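KLLA0C04147p (PDB 5H2D) binds ergosterol in its OSBP-related domain (ORD), the part crystallised here, and probably transfers sterols. Local coordinates at residues A[255-260]-A[266-271]; A[97-102]-A[226-231]. All coordinates share one frame; numbering follows the deposited sequence.

Contact 1 of 2, residues A[255-260]-A[266-271]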
ATOM      1  N   LYS A 255      10.541 -10.445  12.864  1.00 18.12           N
ATOM      2  CA  LYS A 255      10.089 -11.621  13.597  1.00 20.74           C
ATOM      3  C   LYS A 255       8.695 -11.343  14.128  1.00 20.60           C
ATOM      4  O   LYS A 255       8.331 -10.191  14.363  1.00 20.45           O
ATOM      5  CB  LYS A 255      10.991 -11.986  14.795  1.00 25.35           C
ATOM      6  CG  LYS A 255      12.433 -11.545  14.702  1.00 33.48           C
ATOM      7  CD  LYS A 255      13.223 -12.023  15.929  1.00 30.67           C
ATOM      8  CE  LYS A 255      12.593 -11.546  17.227  1.00 36.22           C
ATOM      9  NZ  LYS A 255      12.722 -10.071  17.415  1.00 41.16           N
ATOM     10  N   GLY A 256       7.922 -12.403  14.335  1.00 16.58           N
ATOM     11  CA  GLY A 256       6.592 -12.235  14.887  1.00 18.13           C
ATOM     12  C   GLY A 256       6.161 -13.461  15.658  1.00 19.05           C
ATOM     13  O   GLY A 256       6.724 -14.549  15.507  1.00 22.32           O
ATOM     14  N   GLU A 257       5.140 -13.263  16.492  1.00 19.70           N
ATOM     15  CA  GLU A 257       4.551 -14.321  17.302  1.00 17.58           C
ATOM     16  C   GLU A 257       3.037 -14.219  17.208  1.00 16.41           C
ATOM     17  O   GLU A 257       2.490 -13.120  17.335  1.00 18.37           O
ATOM     18  CB  GLU A 257       4.998 -14.208  18.766  1.00 21.72           C
ATOM     19  CG  GLU A 257       6.506 -14.139  18.963  1.00 21.69           C
ATOM     20  CD  GLU A 257       7.083 -12.741  18.744  1.00 26.00           C
ATOM     21  OE1 GLU A 257       6.441 -11.740  19.151  1.00 25.21           O
ATOM     22  OE2 GLU A 257       8.183 -12.644  18.157  1.00 25.23           O
ATOM     23  N   VAL A 258       2.367 -15.355  17.002  1.00 18.29           N
ATOM     24  CA  VAL A 258       0.916 -15.428  16.848  1.00 17.72           C
ATOM     25  C   VAL A 258       0.331 -16.125  18.070  1.00 21.51           C
ATOM     26  O   VAL A 258       0.724 -17.253  18.397  1.00 20.12           O
ATOM     27  CB  VAL A 258       0.516 -16.178  15.566  1.00 18.54           C
ATOM     28  CG1 VAL A 258      -0.993 -16.172  15.397  1.00 18.87           C
ATOM     29  CG2 VAL A 258       1.193 -15.565  14.345  1.00 19.49           C
ATOM     30  N   TYR A 259      -0.629 -15.471  18.717  1.00 20.03           N
ATOM     31  CA  TYR A 259      -1.247 -15.986  19.931  1.00 22.33           C
ATOM     32  C   TYR A 259      -2.732 -16.235  19.721  1.00 24.35           C
ATOM     33  O   TYR A 259      -3.405 -15.482  19.007  1.00 21.79           O
ATOM     34  CB  TYR A 259      -1.064 -15.010  21.088  1.00 21.41           C
ATOM     35  CG  TYR A 259       0.374 -14.710  21.419  1.00 25.43           C
ATOM     36  CD1 TYR A 259       1.073 -15.482  22.344  1.00 23.47           C
ATOM     37  CD2 TYR A 259       1.036 -13.640  20.821  1.00 24.84           C
ATOM     38  CE1 TYR A 259       2.385 -15.206  22.656  1.00 24.21           C
ATOM     39  CE2 TYR A 259       2.351 -13.352  21.129  1.00 23.72           C
ATOM     40  CZ  TYR A 259       3.022 -14.134  22.052  1.00 24.29           C
ATOM     41  OH  TYR A 259       4.334 -13.844  22.347  1.00 26.79           O
ATOM     42  N   ASN A 260      -3.248 -17.285  20.363  1.00 23.25           N
ATOM     43  CA  ASN A 260      -4.689 -17.453  20.453  1.00 26.19           C
ATOM     44  C   ASN A 260      -5.242 -16.512  21.524  1.00 21.51           C
ATOM     45  O   ASN A 260      -4.508 -15.780  22.189  1.00 23.14           O
ATOM     46  CB  ASN A 260      -5.049 -18.920  20.709  1.00 28.37           C
ATOM     47  CG  ASN A 260      -4.539 -19.440  22.048  1.00 24.93           C
ATOM     48  OD1 ASN A 260      -4.637 -18.772  23.067  1.00 24.90           O
ATOM     49  ND2 ASN A 260      -3.998 -20.652  22.037  1.00 27.36           N
ATOM     50  N   GLU A 266       0.948 -19.861  19.347  1.00 21.22           N
ATOM     51  CA  GLU A 266       0.627 -20.900  18.378  1.00 21.50           C
ATOM     52  C   GLU A 266       1.612 -20.981  17.230  1.00 20.54           C
ATOM     53  O   GLU A 266       1.859 -22.074  16.715  1.00 20.19           O
ATOM     54  CB  GLU A 266      -0.778 -20.677  17.800  1.00 22.23           C
ATOM     55  CG  GLU A 266      -1.909 -20.774  18.824  1.00 24.47           C
ATOM     56  CD  GLU A 266      -2.617 -22.118  18.780  1.00 27.75           C
ATOM     57  OE1 GLU A 266      -2.059 -23.074  18.189  1.00 26.99           O
ATOM     58  OE2 GLU A 266      -3.748 -22.211  19.310  1.00 29.79           O
ATOM     59  N   TRP A 267       2.167 -19.846  16.807  1.00 17.93           N
ATOM     60  CA  TRP A 267       3.065 -19.790  15.664  1.00 21.40           C
ATOM     61  C   TRP A 267       4.097 -18.700  15.907  1.00 19.77           C
ATOM     62  O   TRP A 267       3.820 -17.707  16.584  1.00 17.39           O
ATOM     63  CB  TRP A 267       2.315 -19.485  14.354  1.00 17.64           C
ATOM     64  CG  TRP A 267       1.121 -20.344  14.071  1.00 17.27           C
ATOM     65  CD1 TRP A 267      -0.170 -20.114  14.462  1.00 20.20           C
ATOM     66  CD2 TRP A 267       1.098 -21.552  13.303  1.00 18.08           C
ATOM     67  NE1 TRP A 267      -0.991 -21.109  13.991  1.00 20.62           N
ATOM     68  CE2 TRP A 267      -0.238 -22.009  13.281  1.00 20.27           C
ATOM     69  CE3 TRP A 267       2.074 -22.290  12.635  1.00 17.80           C
ATOM     70  CZ2 TRP A 267      -0.618 -23.173  12.620  1.00 19.33           C
ATOM     71  CZ3 TRP A 267       1.696 -23.443  11.972  1.00 21.17           C
ATOM     72  CH2 TRP A 267       0.359 -23.873  11.968  1.00 21.64           C
ATOM     73  N   ILE A 268       5.298 -18.906  15.365  1.00 18.00           N
ATOM     74  CA  ILE A 268       6.295 -17.849  15.261  1.00 20.08           C
ATOM     75  C   ILE A 268       6.733 -17.793  13.806  1.00 17.99           C
ATOM     76  O   ILE A 268       6.583 -18.753  13.050  1.00 17.92           O
ATOM     77  CB  ILE A 268       7.516 -18.060  16.184  1.00 20.01           C
ATOM     78  CG1 ILE A 268       8.132 -19.444  15.943  1.00 22.62           C
ATOM     79  CG2 ILE A 268       7.128 -17.829  17.648  1.00 21.48           C
ATOM     80  CD1 ILE A 268       9.385 -19.716  16.763  1.00 29.08           C
ATOM     81  N   PHE A 269       7.259 -16.638  13.412  1.00 18.23           N
ATOM     82  CA  PHE A 269       7.769 -16.482  12.058  1.00 18.59           C
ATOM     83  C   PHE A 269       8.892 -15.462  12.082  1.00 19.29           C
ATOM     84  O   PHE A 269       9.037 -14.687  13.033  1.00 19.65           O
ATOM     85  CB  PHE A 269       6.662 -16.082  11.071  1.00 18.50           C
ATOM     86  CG  PHE A 269       6.097 -14.697  11.290  1.00 18.94           C
ATOM     87  CD1 PHE A 269       6.701 -13.585  10.715  1.00 17.79           C
ATOM     88  CD2 PHE A 269       4.938 -14.517  12.030  1.00 19.03           C
ATOM     89  CE1 PHE A 269       6.169 -12.314  10.904  1.00 19.47           C
ATOM     90  CE2 PHE A 269       4.411 -13.252  12.214  1.00 19.93           C
ATOM     91  CZ  PHE A 269       5.025 -12.157  11.649  1.00 19.77           C
ATOM     92  N   GLY A 270       9.696 -15.478  11.032  1.00 18.49           N
ATOM     93  CA  GLY A 270      10.824 -14.571  10.974  1.00 18.50           C
ATOM     94  C   GLY A 270      11.562 -14.721   9.667  1.00 17.61           C
ATOM     95  O   GLY A 270      11.387 -15.697   8.931  1.00 18.82           O
ATOM     96  N   GLY A 271      12.391 -13.723   9.390  1.00 17.22           N
ATOM     97  CA  GLY A 271      13.189 -13.712   8.184  1.00 17.66           C
ATOM     98  C   GLY A 271      13.744 -12.318   7.966  1.00 17.15           C
ATOM     99  O   GLY A 271      13.897 -11.542   8.902  1.00 19.72           O
TER
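Phe-269 lays one face of its ring against the backbone of Gly-256 on the neighbouring strand: the Gly-256 CA stands 3.8 Å from the centroid of the Phe-269 ring, displaced toward the rim, in a CH-pi contact. The ring reaches across because its CG sits between the backbone N and the carbonyl carbon (chi1 68°), and a CB on Gly-256 would run into CZ of Phe-269. This is aromatic rescue of glycine in an antiparallel sheet, here at a hydrogen-bonded pair with Gly-256 N to Phe-269 O at 2.9 Å and Phe-269 N to Gly-256 O at 3.0 Å. Val-258 CG2 stands more loosely at the edge of the same ring, near its plane. A serine in place of this phenylalanine would probably leave the Gly-256 CA without its cover and open a gap over that glycine.

Two residues along, at the next hydrogen-bonded pair, Val-258 and Trp-267 run side by side, their CB atoms 4.0 Å apart. Val-258 N bonds Trp-267 O at 2.8 Å, but Val-258 O takes Glu-266 N at 2.8 Å and, weakly, Trp-267 N, so Glu-266 and Trp-267 together face Val-258, a classic beta bulge. Beyond it Asn-260 ND2 gives a nearly straight bond of 3.2 Å to Glu-266 OE2, the amide and carboxylate planes 83° apart. Behind these groups, Gly-264 N holds Asn-260 OD1, and Lys-281 forms a salt bridge with Glu-266 OE1. Trp-267 NE1 bonds Thr-96 OG1, and on the other face Glu-257 OE1 bonds His-240. The hairpin of strands 253-259 and 265-272 lies between strands 236-241 and 276-281, and helix 95-108 packs on the face bearing Val-258, Trp-267 and Phe-269.

Contact 2 of 2, residues A[97-102]-A[226-231]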
ATOM      1  N   LEU A  97      -3.815 -19.770  12.253  1.00 19.75           N
ATOM      2  CA  LEU A  97      -3.059 -19.918  11.014  1.00 19.98           C
ATOM      3  C   LEU A  97      -3.514 -18.909   9.964  1.00 19.16           C
ATOM      4  O   LEU A  97      -2.685 -18.395   9.202  1.00 17.96           O
ATOM      5  CB  LEU A  97      -3.183 -21.354  10.490  1.00 20.29           C
ATOM      6  CG  LEU A  97      -2.450 -21.737   9.198  1.00 23.08           C
ATOM      7  CD1 LEU A  97      -0.955 -21.492   9.310  1.00 18.30           C
ATOM      8  CD2 LEU A  97      -2.717 -23.194   8.818  1.00 23.11           C
ATOM      9  N   ARG A  98      -4.806 -18.593   9.922  1.00 18.13           N
ATOM     10  CA  ARG A  98      -5.226 -17.449   9.118  1.00 18.28           C
ATOM     11  C   ARG A  98      -4.479 -16.194   9.552  1.00 19.67           C
ATOM     12  O   ARG A  98      -3.985 -15.432   8.711  1.00 17.19           O
ATOM     13  CB  ARG A  98      -6.737 -17.243   9.219  1.00 20.12           C
ATOM     14  CG  ARG A  98      -7.539 -18.446   8.754  1.00 18.52           C
ATOM     15  CD  ARG A  98      -8.956 -18.077   8.315  1.00 19.84           C
ATOM     16  NE  ARG A  98      -9.810 -17.692   9.438  1.00 22.03           N
ATOM     17  CZ  ARG A  98     -10.486 -18.563  10.185  1.00 24.06           C
ATOM     18  NH1 ARG A  98     -11.240 -18.138  11.192  1.00 22.22           N
ATOM     19  NH2 ARG A  98     -10.385 -19.860   9.930  1.00 26.53           N
ATOM     20  N   LEU A  99      -4.369 -15.971  10.863  1.00 16.69           N
ATOM     21  CA  LEU A  99      -3.675 -14.786  11.356  1.00 17.13           C
ATOM     22  C   LEU A  99      -2.199 -14.803  10.969  1.00 16.33           C
ATOM     23  O   LEU A  99      -1.632 -13.762  10.629  1.00 16.18           O
ATOM     24  CB  LEU A  99      -3.839 -14.662  12.871  1.00 18.37           C
ATOM     25  CG  LEU A  99      -3.173 -13.460  13.535  1.00 16.48           C
ATOM     26  CD1 LEU A  99      -3.483 -12.155  12.773  1.00 16.90           C
ATOM     27  CD2 LEU A  99      -3.560 -13.316  15.001  1.00 20.65           C
ATOM     28  N   LEU A 100      -1.553 -15.968  11.026  1.00 16.45           N
ATOM     29  CA  LEU A 100      -0.156 -16.047  10.608  1.00 17.47           C
ATOM     30  C   LEU A 100       0.018 -15.525   9.187  1.00 17.63           C
ATOM     31  O   LEU A 100       0.933 -14.735   8.901  1.00 17.45           O
ATOM     32  CB  LEU A 100       0.345 -17.489  10.710  1.00 18.53           C
ATOM     33  CG  LEU A 100       1.753 -17.761  10.162  1.00 16.24           C
ATOM     34  CD1 LEU A 100       2.813 -17.034  10.995  1.00 16.85           C
ATOM     35  CD2 LEU A 100       2.030 -19.253  10.094  1.00 16.26           C
ATOM     36  N   TYR A 101      -0.845 -15.969   8.277  1.00 16.99           N
ATOM     37  CA  TYR A 101      -0.711 -15.554   6.887  1.00 16.18           C
ATOM     38  C   TYR A 101      -1.136 -14.101   6.684  1.00 16.43           C
ATOM     39  O   TYR A 101      -0.532 -13.401   5.863  1.00 15.13           O
ATOM     40  CB  TYR A 101      -1.477 -16.522   5.984  1.00 16.76           C
ATOM     41  CG  TYR A 101      -0.655 -17.761   5.666  1.00 18.17           C
ATOM     42  CD1 TYR A 101      -0.301 -18.658   6.671  1.00 20.01           C
ATOM     43  CD2 TYR A 101      -0.230 -18.026   4.375  1.00 16.09           C
ATOM     44  CE1 TYR A 101       0.464 -19.774   6.394  1.00 20.42           C
ATOM     45  CE2 TYR A 101       0.536 -19.140   4.087  1.00 18.19           C
ATOM     46  CZ  TYR A 101       0.872 -20.018   5.104  1.00 23.60           C
ATOM     47  OH  TYR A 101       1.626 -21.144   4.846  1.00 22.26           O
ATOM     48  N   VAL A 102      -2.143 -13.624   7.427  1.00 16.26           N
ATOM     49  CA  VAL A 102      -2.455 -12.191   7.418  1.00 15.11           C
ATOM     50  C   VAL A 102      -1.232 -11.389   7.842  1.00 15.66           C
ATOM     51  O   VAL A 102      -0.862 -10.393   7.199  1.00 15.27           O
ATOM     52  CB  VAL A 102      -3.669 -11.888   8.320  1.00 15.58           C
ATOM     53  CG1 VAL A 102      -3.771 -10.385   8.610  1.00 15.44           C
ATOM     54  CG2 VAL A 102      -4.956 -12.378   7.676  1.00 15.03           C
ATOM     55  N   VAL A 226       4.395  -3.843  15.338  1.00 16.36           N
ATOM     56  CA  VAL A 226       3.063  -3.885  14.755  1.00 16.57           C
ATOM     57  C   VAL A 226       2.246  -4.903  15.535  1.00 17.35           C
ATOM     58  O   VAL A 226       2.747  -5.982  15.864  1.00 18.13           O
ATOM     59  CB  VAL A 226       3.115  -4.272  13.262  1.00 17.63           C
ATOM     60  CG1 VAL A 226       1.704  -4.519  12.728  1.00 16.75           C
ATOM     61  CG2 VAL A 226       3.843  -3.194  12.464  1.00 18.87           C
ATOM     62  N   LYS A 227       0.994  -4.566  15.834  1.00 17.44           N
ATOM     63  CA  LYS A 227       0.087  -5.496  16.489  1.00 15.93           C
ATOM     64  C   LYS A 227      -1.160  -5.665  15.636  1.00 15.54           C
ATOM     65  O   LYS A 227      -1.805  -4.679  15.271  1.00 17.75           O
ATOM     66  CB  LYS A 227      -0.292  -5.019  17.896  1.00 17.75           C
ATOM     67  CG  LYS A 227      -1.262  -5.946  18.603  1.00 23.63           C
ATOM     68  CD  LYS A 227      -1.448  -5.572  20.067  1.00 26.43           C
ATOM     69  CE  LYS A 227      -2.489  -6.473  20.721  1.00 28.21           C
ATOM     70  NZ  LYS A 227      -2.622  -6.194  22.190  1.00 28.40           N
ATOM     71  N   ILE A 228      -1.480  -6.913  15.304  1.00 14.30           N
ATOM     72  CA  ILE A 228      -2.677  -7.247  14.546  1.00 15.29           C
ATOM     73  C   ILE A 228      -3.631  -7.965  15.485  1.00 16.50           C
ATOM     74  O   ILE A 228      -3.234  -8.915  16.175  1.00 17.65           O
ATOM     75  CB  ILE A 228      -2.345  -8.131  13.334  1.00 16.69           C
ATOM     76  CG1 ILE A 228      -1.247  -7.486  12.488  1.00 15.45           C
ATOM     77  CG2 ILE A 228      -3.601  -8.423  12.531  1.00 15.21           C
ATOM     78  CD1 ILE A 228      -0.750  -8.413  11.426  1.00 16.45           C
ATOM     79  N   VAL A 229      -4.885  -7.529  15.505  1.00 17.81           N
ATOM     80  CA  VAL A 229      -5.889  -8.159  16.355  1.00 19.13           C
ATOM     81  C   VAL A 229      -7.038  -8.655  15.492  1.00 19.31           C
ATOM     82  O   VAL A 229      -7.493  -7.963  14.573  1.00 18.63           O
ATOM     83  CB  VAL A 229      -6.384  -7.200  17.458  1.00 19.93           C
ATOM     84  CG1 VAL A 229      -5.234  -6.840  18.381  1.00 18.59           C
ATOM     85  CG2 VAL A 229      -6.974  -5.946  16.873  1.00 21.39           C
ATOM     86  N   ASN A 230      -7.492  -9.875  15.777  1.00 16.79           N
ATOM     87  CA  ASN A 230      -8.702 -10.410  15.168  1.00 19.14           C
ATOM     88  C   ASN A 230      -9.856 -10.065  16.095  1.00 22.16           C
ATOM     89  O   ASN A 230      -9.959 -10.620  17.194  1.00 22.95           O
ATOM     90  CB  ASN A 230      -8.593 -11.915  14.954  1.00 21.33           C
ATOM     91  CG  ASN A 230      -9.834 -12.502  14.309  1.00 18.39           C
ATOM     92  OD1 ASN A 230     -10.957 -12.059  14.570  1.00 21.35           O
ATOM     93  ND2 ASN A 230      -9.641 -13.493  13.454  1.00 19.15           N
ATOM     94  N   HIS A 231     -10.712  -9.138  15.667  1.00 18.35           N
ATOM     95  CA  HIS A 231     -11.756  -8.647  16.557  1.00 21.02           C
ATOM     96  C   HIS A 231     -12.829  -9.684  16.826  1.00 22.45           C
ATOM     97  O   HIS A 231     -13.629  -9.501  17.750  1.00 29.76           O
ATOM     98  CB  HIS A 231     -12.388  -7.385  15.982  1.00 23.43           C
ATOM     99  CG  HIS A 231     -11.461  -6.213  15.967  1.00 20.65           C
ATOM    100  ND1 HIS A 231     -11.431  -5.270  16.972  1.00 23.11           N
ATOM    101  CD2 HIS A 231     -10.514  -5.842  15.073  1.00 19.87           C
ATOM    102  CE1 HIS A 231     -10.512  -4.361  16.692  1.00 24.25           C
ATOM    103  NE2 HIS A 231      -9.943  -4.686  15.544  1.00 19.79           N
TER
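Leu-99 CD1 of the helix meets Ile-228 CG2 of the strand at 3.7 Å, methyl on methyl, the two side chains passing alongside one another, each heading for the other's backbone. The leucine extends from the helix with CG anti to its N (chi1 -180°), which carries the methyl out to the strand. Val-102, one turn later, adds a looser touch, its CG1 lying 4.4 Å from the same Ile-228 CG2. All three residues are buried, and the join is purely apolar, with no hydrogen bond crossing between 97-102 and 226-231. Cys-237 and Tyr-201 also touch Leu-99, while Ile-239 packs on Ile-228, so the adjoining strands extend the hydrophobic layer. The ORD fold is built on an incomplete antiparallel beta-barrel that encloses the sterol; here helix 95-108 packs on a face of such strands, against 219-230 and its neighbours 199-203 and 236-241.

The contact slackens toward Asn-230. Although its CB points toward the helix, the Asn-230 side chain stops short of segment 97-102, and Arg-98 likewise does not touch the strand. Glu-199 spans this looser end instead: its OE1 forms a salt bridge with Arg-98 NE and its OE2 accepts a hydrogen bond from Asn-230 ND2. On the other side of the strand Val-229 points away from the helix, and Lys-227 runs fully extended at the solvent-exposed surface.

Helix 95-108 connects the two contacts, their centres about 10 Å apart. Leu-99 serves both: beside its role in contact 2, its CD2 packs 3.9 Å from Val-258 CG1 of contact 1. Leu-100, the next residue, presses CD1 to 3.5 Å from Phe-269 CD2, and Leu-97 lies against Trp-267. Strand 236-241 pairs with both 219-230 and 253-259, so the helix packs across successive strands, from contact 2 to the hairpin of contact 1. Contact 2 is the more central, its centre about 17 Å from the centre of the chain, against about 23 Å for contact 1. The Ile-228 side chain is about 13 Å from the bound ergosterol, so it does not itself touch the sterol.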